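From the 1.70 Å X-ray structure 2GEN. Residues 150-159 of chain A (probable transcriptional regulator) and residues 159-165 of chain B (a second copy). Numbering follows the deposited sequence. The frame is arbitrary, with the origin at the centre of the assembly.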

# COMPACT_ATOMS: atom_id res chain seq x y z
N ASP A 150 17.12 -5.57 6.72
CA ASP A 150 17.06 -4.37 5.85
C ASP A 150 15.65 -4.13 5.30
O ASP A 150 15.18 -2.96 5.27
CB ASP A 150 18.04 -4.51 4.66
CG ASP A 150 19.51 -4.40 5.07
OD1 ASP A 150 19.83 -4.02 6.21
OD2 ASP A 150 20.37 -4.73 4.20
N ASP A 151 14.96 -5.21 4.90
CA ASP A 151 13.58 -5.09 4.38
C ASP A 151 12.60 -4.60 5.42
O ASP A 151 11.67 -3.84 5.07
CB ASP A 151 13.01 -6.38 3.81
CG ASP A 151 13.77 -6.91 2.62
OD1 ASP A 151 14.05 -6.16 1.66
OD2 ASP A 151 14.05 -8.13 2.64
N CYS A 152 12.78 -5.04 6.67
CA CYS A 152 11.95 -4.55 7.80
C CYS A 152 12.18 -3.06 8.04
O CYS A 152 11.23 -2.27 8.10
CB CYS A 152 12.31 -5.27 9.08
SG CYS A 152 11.77 -6.93 9.02
N PHE A 153 13.46 -2.69 8.19
CA PHE A 153 13.84 -1.26 8.28
C PHE A 153 13.15 -0.44 7.18
O PHE A 153 12.55 0.61 7.49
CB PHE A 153 15.37 -1.10 8.26
CG PHE A 153 15.86 0.31 8.45
CD1 PHE A 153 16.45 0.68 9.65
CD2 PHE A 153 15.78 1.24 7.42
CE1 PHE A 153 16.96 1.95 9.87
CE2 PHE A 153 16.32 2.55 7.62
CZ PHE A 153 16.88 2.90 8.88
N ALA A 154 13.23 -0.87 5.92
CA ALA A 154 12.63 -0.11 4.80
C ALA A 154 11.13 0.15 5.04
O ALA A 154 10.66 1.30 4.93
CB ALA A 154 12.85 -0.83 3.47
N SER A 155 10.41 -0.93 5.38
CA SER A 155 8.95 -0.84 5.64
C SER A 155 8.60 -0.11 6.91
O SER A 155 7.53 0.56 6.93
CB SER A 155 8.32 -2.25 5.68
OG SER A 155 8.23 -2.75 4.36
N VAL A 156 9.40 -0.22 7.97
CA VAL A 156 9.12 0.64 9.13
C VAL A 156 9.31 2.11 8.81
O VAL A 156 8.44 2.92 9.14
CB VAL A 156 9.56 0.20 10.61
CG1 VAL A 156 9.85 -1.30 10.82
CG2 VAL A 156 10.27 1.20 11.44
N VAL A 157 10.39 2.44 8.09
CA VAL A 157 10.63 3.87 7.83
C VAL A 157 9.56 4.50 6.92
O VAL A 157 9.05 5.62 7.24
CB VAL A 157 12.06 4.10 7.25
CG1 VAL A 157 12.24 5.59 6.76
CG2 VAL A 157 13.06 3.78 8.32
N ILE A 158 9.23 3.82 5.83
CA ILE A 158 8.31 4.39 4.81
C ILE A 158 6.86 3.90 4.85
O ILE A 158 5.97 4.49 4.19
CB ILE A 158 8.90 4.28 3.35
CG1 ILE A 158 8.35 5.36 2.41
CG2 ILE A 158 8.71 2.91 2.78
CD1 ILE A 158 8.77 6.77 2.85
N GLY A 159 6.60 2.78 5.57
CA GLY A 159 5.26 2.18 5.55
C GLY A 159 4.17 3.17 6.04
O GLY A 159 3.16 3.28 5.36
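Chain B (159-165) GPAHDLA

Chain B residues 159-165 are helical throughout, with phi between -67° and -56° and psi between -50° and -43°. The backbone bonds B:Asp163 N to B:Gly159 O (2.8 Å), B:Leu164 N to B:Pro160 O (2.8 Å) and B:Ala165 N to B:Ala161 O (2.9 Å) confirm the i to i-4 pattern. The helix is kinked where the nitrogens of B:Pro160 and B:Ala161 lack a bond to the preceding turn; proline, having no amide hydrogen, cannot donate one. The N-to-C direction makes an angle of 129° with that of the chain A helix, so the segment runs obliquely back along its partner, and the axes approach to 7.7 Å. Together the two stretches bury 392 Å².

B:Gly159 starts the segment beside its own counterpart, with its O 3.7 Å from A:Gly159 CA. An ideal CB on B:Gly159 would fall 2.8 Å from A:Gly159 O, a clash, so the backbones as placed leave no room for a side chain there. A water also joins the two residues, donating to A:Gly159 O and to B:Gly159 O at 2.9 Å each.

B:Pro160 gives the closest CA pairing, 4.3 Å between its CA and A:Gly159 CA. A CB on A:Gly159 would lie 2.7 Å from B:Pro160 CA and 2.8 Å from B:Gly159 O, both clashes. B:Pro160 CA makes a CA-H...O contact with A:Ser155 O (3.4 Å, 137° at H), while its ring, puckered C-gamma exo, places CG 3.8 Å from A:Val156 CA and 4.2 Å from A:Val156 CB.

B:Ala161 points away and B:His162, whose end leads away, makes no contact; the helix thus skips two residues before its next contact.

B:Asp163 points toward chain A, with chi1 in t. Its OD2 accepts the one direct hydrogen bond between the stretches, from A:Ser155 OG at 2.8 Å, and OD1 is bonded elsewhere in the structure. Its CB packs 3.8 Å from A:Gly159 CA.

B:Leu164 points sideways from CA to CB, but its end comes nearer (chi1 t, chi2 p). CD2 lies 4.1 Å from A:Cys152 SG, and CD1 3.9 Å from A:Asp151 O, one turn before A:Ser155. B:Leu164 N is 3.2 Å from A:Ser155 OG, yet the angle is too poor for a hydrogen bond, and that nitrogen is already bonded within its own helix. B:Ala165 points away and makes no contact. Overall the contacts shift from A:Gly159 toward A:Asp151 as chain B advances, though B:Asp163 still touches A:Gly159; this trend agrees with the 129° angle.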

# COMPACT_ATOMS: atom_id res chain seq x y z
N GLY B 159 0.93 0.58 9.00
CA GLY B 159 1.61 0.89 7.73
C GLY B 159 2.82 -0.04 7.48
O GLY B 159 2.91 -0.57 6.38
N PRO B 160 3.71 -0.20 8.47
CA PRO B 160 4.85 -1.13 8.19
C PRO B 160 4.41 -2.55 7.80
O PRO B 160 4.91 -3.10 6.79
CB PRO B 160 5.65 -1.11 9.49
CG PRO B 160 5.45 0.29 10.02
CD PRO B 160 3.93 0.46 9.77
N ALA B 161 3.49 -3.14 8.55
CA ALA B 161 2.96 -4.44 8.22
C ALA B 161 2.30 -4.47 6.85
O ALA B 161 2.56 -5.37 6.08
CB ALA B 161 1.95 -4.92 9.34
N HIS B 162 1.43 -3.49 6.52
CA HIS B 162 0.85 -3.42 5.19
C HIS B 162 1.96 -3.36 4.11
O HIS B 162 1.88 -4.04 3.07
CB HIS B 162 -0.03 -2.16 5.07
CG HIS B 162 -1.40 -2.31 5.65
ND1 HIS B 162 -2.31 -1.26 5.66
CD2 HIS B 162 -2.03 -3.36 6.24
CE1 HIS B 162 -3.45 -1.67 6.21
NE2 HIS B 162 -3.31 -2.94 6.57
N ASP B 163 2.95 -2.52 4.36
CA ASP B 163 3.99 -2.30 3.38
C ASP B 163 4.84 -3.57 3.18
O ASP B 163 5.07 -3.99 2.04
CB ASP B 163 4.86 -1.11 3.77
CG ASP B 163 5.74 -0.63 2.64
OD1 ASP B 163 5.20 0.02 1.69
OD2 ASP B 163 6.95 -0.91 2.70
N LEU B 164 5.31 -4.16 4.27
CA LEU B 164 6.10 -5.41 4.18
C LEU B 164 5.28 -6.53 3.54
O LEU B 164 5.79 -7.26 2.68
CB LEU B 164 6.61 -5.82 5.54
CG LEU B 164 7.70 -6.92 5.58
CD1 LEU B 164 8.88 -6.53 4.66
CD2 LEU B 164 8.21 -7.13 6.99
N ALA B 165 4.01 -6.67 3.93
CA ALA B 165 3.16 -7.69 3.34
C ALA B 165 3.04 -7.54 1.82
O ALA B 165 3.20 -8.51 1.08
CB ALA B 165 1.78 -7.66 3.97
O HOH W 1 2.09 0.93 4.04